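Local coordinates for protein alcohol dehydrogenase YqhD (Escherichia coli, PDB 4QGS) that reduces a broad range of short-chain aldehydes to the corresponding alcohols, using NADPH as hydride donor and a zinc ion bound in each subunit, at residues 212-217 with 316-321; 13-18 with 267-272. One frame throughout, in Å; residues are numbered along the deposited sequence.

Contact 1: 212-217 with 316-321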
ATOM      1  N   GLU A 212      -3.345  10.485   4.918  1.00 15.57           N
ATOM      2  CA  GLU A 212      -4.461  10.569   3.967  1.00 14.53           C
ATOM      3  C   GLU A 212      -5.788  10.371   4.690  1.00 15.86           C
ATOM      4  O   GLU A 212      -6.838  10.763   4.184  1.00 19.44           O
ATOM      5  CB  GLU A 212      -4.344   9.519   2.868  1.00 16.00           C
ATOM      6  CG  GLU A 212      -3.171   9.726   1.899  1.00 13.79           C
ATOM      7  CD  GLU A 212      -3.473  10.683   0.745  1.00 20.41           C
ATOM      8  OE1 GLU A 212      -4.219  11.678   0.928  1.00 19.08           O
ATOM      9  OE2 GLU A 212      -2.959  10.425  -0.364  1.00 16.99           O
ATOM     10  N   GLN A 213      -5.707   9.746   5.860  1.00 17.55           N
ATOM     11  CA  GLN A 213      -6.887   9.391   6.649  1.00 17.66           C
ATOM     12  C   GLN A 213      -6.951  10.126   7.983  1.00 20.18           C
ATOM     13  O   GLN A 213      -7.813   9.834   8.831  1.00 23.28           O
ATOM     14  CB  GLN A 213      -6.905   7.882   6.887  1.00 19.18           C
ATOM     15  CG  GLN A 213      -6.874   7.051   5.598  1.00 19.94           C
ATOM     16  CD  GLN A 213      -6.694   5.565   5.868  1.00 24.05           C
ATOM     17  OE1 GLN A 213      -7.663   4.850   6.118  1.00 25.61           O
ATOM     18  NE2 GLN A 213      -5.452   5.086   5.789  1.00 23.03           N
ATOM     19  N   TYR A 214      -6.060  11.088   8.181  1.00 16.39           N
ATOM     20  CA  TYR A 214      -5.952  11.749   9.478  1.00 19.16           C
ATOM     21  C   TYR A 214      -5.796  13.268   9.346  1.00 18.90           C
ATOM     22  O   TYR A 214      -6.430  14.020  10.082  1.00 19.53           O
ATOM     23  CB  TYR A 214      -4.784  11.147  10.283  1.00 18.60           C
ATOM     24  CG  TYR A 214      -4.338  11.978  11.467  1.00 16.85           C
ATOM     25  CD1 TYR A 214      -5.142  12.101  12.606  1.00 15.70           C
ATOM     26  CD2 TYR A 214      -3.120  12.650  11.449  1.00 19.16           C
ATOM     27  CE1 TYR A 214      -4.731  12.870  13.683  1.00 17.28           C
ATOM     28  CE2 TYR A 214      -2.698  13.421  12.523  1.00 16.17           C
ATOM     29  CZ  TYR A 214      -3.527  13.532  13.635  1.00 16.35           C
ATOM     30  OH  TYR A 214      -3.119  14.294  14.700  1.00 19.06           O
ATOM     31  N   VAL A 215      -4.968  13.737   8.418  1.00 17.04           N
ATOM     32  CA  VAL A 215      -4.806  15.175   8.276  1.00 18.29           C
ATOM     33  C   VAL A 215      -5.880  15.653   7.302  1.00 19.78           C
ATOM     34  O   VAL A 215      -5.639  15.882   6.113  1.00 19.38           O
ATOM     35  CB  VAL A 215      -3.397  15.564   7.811  1.00 16.23           C
ATOM     36  CG1 VAL A 215      -3.257  17.080   7.792  1.00 17.40           C
ATOM     37  CG2 VAL A 215      -2.379  14.950   8.765  1.00 18.74           C
ATOM     38  N   THR A 216      -7.088  15.775   7.839  1.00 19.46           N
ATOM     39  CA  THR A 216      -8.265  16.018   7.030  1.00 17.23           C
ATOM     40  C   THR A 216      -9.164  17.059   7.702  1.00 22.30           C
ATOM     41  O   THR A 216      -8.914  18.257   7.602  1.00 19.97           O
ATOM     42  CB  THR A 216      -9.055  14.715   6.793  1.00 19.31           C
ATOM     43  OG1 THR A 216      -9.338  14.097   8.054  1.00 21.67           O
ATOM     44  CG2 THR A 216      -8.246  13.742   5.940  1.00 20.10           C
ATOM     45  N   LYS A 217     -10.197  16.581   8.392  1.00 18.15           N
ATOM     46  CA  LYS A 217     -11.143  17.452   9.096  1.00 23.71           C
ATOM     47  C   LYS A 217     -11.455  16.857  10.455  1.00 20.36           C
ATOM     48  O   LYS A 217     -11.611  15.646  10.563  1.00 24.75           O
ATOM     49  CB  LYS A 217     -12.448  17.619   8.304  1.00 24.06           C
ATOM     50  CG  LYS A 217     -12.356  18.525   7.104  1.00 33.11           C
ATOM     51  CD  LYS A 217     -13.657  18.517   6.305  1.00 42.64           C
ATOM     52  CE  LYS A 217     -14.087  17.101   5.943  1.00 34.22           C
ATOM     53  NZ  LYS A 217     -15.318  17.089   5.108  1.00 49.50           N
ATOM     54  N   LEU A 316      -2.884  21.512  12.745  1.00 17.96           N
ATOM     55  CA  LEU A 316      -2.430  21.968  14.052  1.00 17.62           C
ATOM     56  C   LEU A 316      -2.388  20.825  15.066  1.00 19.60           C
ATOM     57  O   LEU A 316      -1.502  20.767  15.927  1.00 22.05           O
ATOM     58  CB  LEU A 316      -3.352  23.089  14.571  1.00 20.88           C
ATOM     59  CG  LEU A 316      -3.250  24.393  13.784  1.00 21.06           C
ATOM     60  CD1 LEU A 316      -4.407  25.317  14.172  1.00 23.53           C
ATOM     61  CD2 LEU A 316      -1.926  25.065  14.050  1.00 26.76           C
ATOM     62  N   GLN A 317      -3.349  19.914  14.969  1.00 19.35           N
ATOM     63  CA  GLN A 317      -3.362  18.753  15.859  1.00 19.79           C
ATOM     64  C   GLN A 317      -2.158  17.863  15.563  1.00 21.26           C
ATOM     65  O   GLN A 317      -1.483  17.384  16.469  1.00 19.19           O
ATOM     66  CB  GLN A 317      -4.669  17.956  15.723  1.00 17.87           C
ATOM     67  CG  GLN A 317      -4.762  16.782  16.715  1.00 21.25           C
ATOM     68  CD  GLN A 317      -6.152  16.167  16.785  1.00 19.98           C
ATOM     69  OE1 GLN A 317      -7.148  16.818  16.472  1.00 22.67           O
ATOM     70  NE2 GLN A 317      -6.225  14.900  17.190  1.00 18.36           N
ATOM     71  N   TYR A 318      -1.897  17.658  14.277  1.00 16.98           N
ATOM     72  CA  TYR A 318      -0.747  16.891  13.816  1.00 16.78           C
ATOM     73  C   TYR A 318       0.544  17.520  14.322  1.00 15.95           C
ATOM     74  O   TYR A 318       1.424  16.826  14.835  1.00 17.38           O
ATOM     75  CB  TYR A 318      -0.790  16.815  12.283  1.00 18.74           C
ATOM     76  CG  TYR A 318       0.460  16.352  11.560  1.00 18.12           C
ATOM     77  CD1 TYR A 318       0.802  15.009  11.518  1.00 18.88           C
ATOM     78  CD2 TYR A 318       1.244  17.252  10.849  1.00 22.25           C
ATOM     79  CE1 TYR A 318       1.930  14.569  10.816  1.00 20.87           C
ATOM     80  CE2 TYR A 318       2.378  16.826  10.137  1.00 19.96           C
ATOM     81  CZ  TYR A 318       2.713  15.484  10.137  1.00 20.49           C
ATOM     82  OH  TYR A 318       3.822  15.048   9.443  1.00 19.38           O
ATOM     83  N   ALA A 319       0.637  18.842  14.221  1.00 19.69           N
ATOM     84  CA  ALA A 319       1.848  19.552  14.632  1.00 20.95           C
ATOM     85  C   ALA A 319       2.125  19.347  16.114  1.00 20.44           C
ATOM     86  O   ALA A 319       3.256  19.094  16.514  1.00 22.74           O
ATOM     87  CB  ALA A 319       1.733  21.022  14.319  1.00 21.10           C
ATOM     88  N   GLU A 320       1.079  19.443  16.926  1.00 18.83           N
ATOM     89  CA  GLU A 320       1.214  19.265  18.365  1.00 20.04           C
ATOM     90  C   GLU A 320       1.435  17.802  18.770  1.00 20.19           C
ATOM     91  O   GLU A 320       2.381  17.487  19.503  1.00 22.10           O
ATOM     92  CB  GLU A 320      -0.034  19.826  19.063  1.00 24.29           C
ATOM     93  CG  GLU A 320       0.012  19.767  20.569  1.00 27.85           C
ATOM     94  CD  GLU A 320      -1.155  20.511  21.196  1.00 41.34           C
ATOM     95  OE1 GLU A 320      -1.401  21.670  20.802  1.00 40.58           O
ATOM     96  OE2 GLU A 320      -1.830  19.936  22.069  1.00 52.34           O
ATOM     97  N   ARG A 321       0.582  16.906  18.275  1.00 19.33           N
ATOM     98  CA  ARG A 321       0.574  15.509  18.721  1.00 18.80           C
ATOM     99  C   ARG A 321       1.726  14.688  18.155  1.00 21.07           C
ATOM    100  O   ARG A 321       2.241  13.799  18.825  1.00 20.23           O
ATOM    101  CB  ARG A 321      -0.742  14.825  18.339  1.00 18.33           C
ATOM    102  CG  ARG A 321      -1.999  15.378  19.042  1.00 18.45           C
ATOM    103  CD  ARG A 321      -2.219  14.724  20.388  1.00 20.95           C
ATOM    104  NE  ARG A 321      -3.392  15.285  21.066  1.00 22.63           N
ATOM    105  CZ  ARG A 321      -4.623  14.793  20.968  1.00 23.52           C
ATOM    106  NH1 ARG A 321      -4.860  13.732  20.215  1.00 17.92           N
ATOM    107  NH2 ARG A 321      -5.630  15.370  21.631  1.00 21.72           N
TER

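Contact 2: 13-18 with 267-272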
ATOM      1  N   ASN A  13     -18.249   9.411  12.440  1.00 50.47           N
ATOM      2  CA  ASN A  13     -19.463   8.991  11.750  1.00 48.39           C
ATOM      3  C   ASN A  13     -19.600   7.470  11.735  1.00 44.28           C
ATOM      4  O   ASN A  13     -18.841   6.765  12.403  1.00 44.83           O
ATOM      5  CB  ASN A  13     -19.484   9.534  10.319  1.00 48.47           C
ATOM      6  CG  ASN A  13     -20.895   9.713   9.782  1.00 62.12           C
ATOM      7  OD1 ASN A  13     -21.846   9.904  10.544  1.00 66.46           O
ATOM      8  ND2 ASN A  13     -21.038   9.650   8.464  1.00 63.03           N
ATOM      9  N   ASN A  14     -20.569   6.976  10.967  1.00 40.45           N
ATOM     10  CA  ASN A  14     -20.855   5.546  10.896  1.00 31.24           C
ATOM     11  C   ASN A  14     -19.863   4.797  10.032  1.00 34.29           C
ATOM     12  O   ASN A  14     -19.305   5.362   9.092  1.00 31.80           O
ATOM     13  CB  ASN A  14     -22.260   5.318  10.356  1.00 30.60           C
ATOM     14  CG  ASN A  14     -23.321   5.677  11.362  1.00 31.59           C
ATOM     15  OD1 ASN A  14     -23.080   6.480  12.267  1.00 34.67           O
ATOM     16  ND2 ASN A  14     -24.491   5.073  11.229  1.00 30.01           N
ATOM     17  N   PHE A  15     -19.655   3.521  10.334  1.00 22.33           N
ATOM     18  CA  PHE A  15     -18.748   2.731   9.517  1.00 22.03           C
ATOM     19  C   PHE A  15     -18.995   1.224   9.607  1.00 21.95           C
ATOM     20  O   PHE A  15     -19.695   0.724  10.495  1.00 21.79           O
ATOM     21  CB  PHE A  15     -17.291   3.051   9.875  1.00 23.05           C
ATOM     22  CG  PHE A  15     -16.899   2.708  11.292  1.00 20.17           C
ATOM     23  CD1 PHE A  15     -16.528   1.421  11.628  1.00 18.35           C
ATOM     24  CD2 PHE A  15     -16.858   3.688  12.271  1.00 20.93           C
ATOM     25  CE1 PHE A  15     -16.143   1.101  12.921  1.00 18.18           C
ATOM     26  CE2 PHE A  15     -16.470   3.382  13.569  1.00 20.89           C
ATOM     27  CZ  PHE A  15     -16.098   2.084  13.890  1.00 20.19           C
ATOM     28  N   ASN A  16     -18.417   0.532   8.638  1.00 20.05           N
ATOM     29  CA  ASN A  16     -18.518  -0.906   8.475  1.00 19.09           C
ATOM     30  C   ASN A  16     -17.076  -1.401   8.369  1.00 21.34           C
ATOM     31  O   ASN A  16     -16.415  -1.170   7.350  1.00 23.34           O
ATOM     32  CB  ASN A  16     -19.346  -1.229   7.222  1.00 22.79           C
ATOM     33  CG  ASN A  16     -19.476  -2.715   6.945  1.00 27.87           C
ATOM     34  OD1 ASN A  16     -18.682  -3.535   7.411  1.00 26.46           O
ATOM     35  ND2 ASN A  16     -20.481  -3.068   6.152  1.00 30.11           N
ATOM     36  N   LEU A  17     -16.584  -2.039   9.429  1.00 17.22           N
ATOM     37  CA  LEU A  17     -15.166  -2.410   9.512  1.00 17.71           C
ATOM     38  C   LEU A  17     -15.019  -3.920   9.565  1.00 18.97           C
ATOM     39  O   LEU A  17     -15.619  -4.587  10.399  1.00 19.80           O
ATOM     40  CB  LEU A  17     -14.512  -1.766  10.741  1.00 17.54           C
ATOM     41  CG  LEU A  17     -13.072  -2.160  11.095  1.00 17.30           C
ATOM     42  CD1 LEU A  17     -12.121  -1.776   9.960  1.00 21.93           C
ATOM     43  CD2 LEU A  17     -12.655  -1.495  12.397  1.00 22.28           C
ATOM     44  N   HIS A  18     -14.209  -4.471   8.668  1.00 19.81           N
ATOM     45  CA  HIS A  18     -14.022  -5.912   8.636  1.00 18.56           C
ATOM     46  C   HIS A  18     -12.577  -6.226   8.284  1.00 20.89           C
ATOM     47  O   HIS A  18     -12.094  -5.848   7.213  1.00 22.47           O
ATOM     48  CB  HIS A  18     -14.971  -6.562   7.631  1.00 21.21           C
ATOM     49  CG  HIS A  18     -14.962  -8.056   7.669  1.00 22.11           C
ATOM     50  ND1 HIS A  18     -15.010  -8.828   6.530  1.00 28.33           N
ATOM     51  CD2 HIS A  18     -14.903  -8.923   8.709  1.00 22.13           C
ATOM     52  CE1 HIS A  18     -14.982 -10.105   6.865  1.00 29.35           C
ATOM     53  NE2 HIS A  18     -14.927 -10.190   8.182  1.00 27.45           N
ATOM     54  N   ILE A 267      -7.769   2.822  11.319  1.00 22.78           N
ATOM     55  CA  ILE A 267      -7.588   4.270  11.401  1.00 21.56           C
ATOM     56  C   ILE A 267      -8.460   5.059  10.430  1.00 21.45           C
ATOM     57  O   ILE A 267      -8.662   6.258  10.618  1.00 25.35           O
ATOM     58  CB  ILE A 267      -6.121   4.668  11.180  1.00 23.20           C
ATOM     59  CG1 ILE A 267      -5.599   4.066   9.879  1.00 21.03           C
ATOM     60  CG2 ILE A 267      -5.276   4.209  12.363  1.00 21.55           C
ATOM     61  CD1 ILE A 267      -4.323   4.723   9.406  1.00 25.35           C
ATOM     62  N   GLY A 268      -8.984   4.398   9.402  1.00 19.93           N
ATOM     63  CA  GLY A 268      -9.806   5.082   8.420  1.00 19.14           C
ATOM     64  C   GLY A 268     -11.299   4.896   8.638  1.00 23.67           C
ATOM     65  O   GLY A 268     -12.103   5.547   7.982  1.00 22.91           O
ATOM     66  N   ALA A 269     -11.667   4.002   9.554  1.00 20.83           N
ATOM     67  CA  ALA A 269     -13.076   3.678   9.751  1.00 22.59           C
ATOM     68  C   ALA A 269     -13.788   4.834  10.421  1.00 21.71           C
ATOM     69  O   ALA A 269     -13.466   5.199  11.551  1.00 22.88           O
ATOM     70  CB  ALA A 269     -13.227   2.400  10.578  1.00 23.54           C
ATOM     71  N   GLY A 270     -14.741   5.418   9.703  1.00 21.05           N
ATOM     72  CA  GLY A 270     -15.584   6.470  10.249  1.00 27.51           C
ATOM     73  C   GLY A 270     -15.014   7.880  10.249  1.00 27.79           C
ATOM     74  O   GLY A 270     -15.529   8.754  10.962  1.00 29.38           O
ATOM     75  N   VAL A 271     -13.966   8.115   9.456  1.00 21.53           N
ATOM     76  CA  VAL A 271     -13.351   9.433   9.388  1.00 23.31           C
ATOM     77  C   VAL A 271     -13.191   9.877   7.933  1.00 20.40           C
ATOM     78  O   VAL A 271     -13.184   9.039   7.027  1.00 19.34           O
ATOM     79  CB  VAL A 271     -11.986   9.455  10.095  1.00 20.52           C
ATOM     80  CG1 VAL A 271     -12.168   9.168  11.598  1.00 22.96           C
ATOM     81  CG2 VAL A 271     -11.052   8.448   9.482  1.00 19.70           C
ATOM     82  N   PRO A 272     -13.083  11.195   7.708  1.00 20.41           N
ATOM     83  CA  PRO A 272     -12.930  11.687   6.331  1.00 19.71           C
ATOM     84  C   PRO A 272     -11.635  11.184   5.740  1.00 21.19           C
ATOM     85  O   PRO A 272     -10.660  10.989   6.473  1.00 22.42           O
ATOM     86  CB  PRO A 272     -12.897  13.214   6.491  1.00 22.24           C
ATOM     87  CG  PRO A 272     -13.503  13.478   7.832  1.00 24.62           C
ATOM     88  CD  PRO A 272     -13.141  12.300   8.679  1.00 22.89           C
TER

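Contact 1: 212-217 with 316-321
The rings of Tyr-214 and Tyr-318 meet edge against edge. CD1 of Tyr-318 lies in the plane of the Tyr-214 ring at its rim, 4.0 Å from Tyr-214 CE2, and that same CE2 sits close to the plane of the Tyr-318 ring. Neither ring therefore stacks on the other; Tyr-214 CE2 settles 3.9 Å from Tyr-318 CB. Val-215 CG2 reaches Tyr-318 CD1 at 4.2 Å, oblique to the ring. The side chain of Gln-317 also meets the tip of Tyr-214: its CG is 3.6 Å from Tyr-214 OH, its NE2 lies at the ring edge, and the amide plane stands 85° from the ring. In Tyr-214 a chi1 of 164° sets CG anti to the backbone N, and the ring continues from there to helix 312-323. The segment 212-217 lies in the loop between helices 196-211 and 222-244, in the all-helical C-terminal domain of the iron-containing alcohol dehydrogenases, and an inverse gamma turn centred on Val-215 starts at the tyrosine. A tyrosine suits the place because its flat ring packs against Tyr-318 while its hydroxyl, at the far end, can hydrogen-bond Glu-229: Tyr-214 OH and Gln-317 NE2 both bond Glu-229 OE2 on helix 222-244, and Arg-321 NH1 forms a salt bridge with Glu-229 OE1. An alanine in place of this tyrosine would probably leave a gap beside Tyr-318 CB and CD1 and take from Glu-229 OE2 one of its hydrogen-bond partners. At the far end of the other ring, Tyr-318 OH hydrogen-bonds Thr-341 OG1 of helix 330-347.

Contact 2: 13-18 with 267-272
Phe-15 lays one face of its ring over the methyl group of Ala-269, a CH-pi contact in which Ala-269 CB stands 3.8 Å from the ring centroid and 21° off the normal. The methyl is displaced toward the rim, and Phe-15 CD1 is its closest ring atom at 3.6 Å. A chi1 of 63° places Phe-15 CG between the backbone N and the carbonyl carbon. A methyl is small enough to fit beneath the ring, which lies against the type II turn 268-271, and Leu-17 CD2 approaches that same methyl at 4.3 Å. Beside the ring, Phe-15 CB rests 3.5 Å from Gly-270 N. Gly-270 adopts a positive phi (82°), natural for glycine at this place in a type II turn, and any beta carbon here would run into Phe-15 CD2. The backbones are tied by one hydrogen bond, Asn-13 N to Gly-270 O at 3.2 Å, with the donor on a carbonyl lone pair. This is surface packing, distant from the zinc and NADP sites; it fastens the start of the modelled chain, which leads into strand 22-25, to the loop between helices 249-262 and 276-288; Ala-269 O in turn hydrogen-bonds Gln-224 NE2 of helix 222-244.

Overall arrangement
The centres of the two contacts lie about 17 Å apart, and their segments alternate along the chain: 13-18, 212-217, 267-272, then 316-321. Contact 2 joins the N-terminal arm to the helical C-terminal domain, whereas contact 1 lies wholly within that domain and is the more buried. Loops 212-217 and 267-272 touch directly, Gln-213 OE1 approaching Gly-268 CA at 3.2 Å and Thr-216 CG2 packing against Pro-272 O. Both contacts share helix 222-244. In sequence, 212-217 follows the helix carrying Asp-205 and His-209, and 267-272 precedes the one carrying His-278. Glu-212 OE2 hydrogen-bonds His-278 ND1, so the loop of contact 1 supplies a second-shell partner to a zinc ligand.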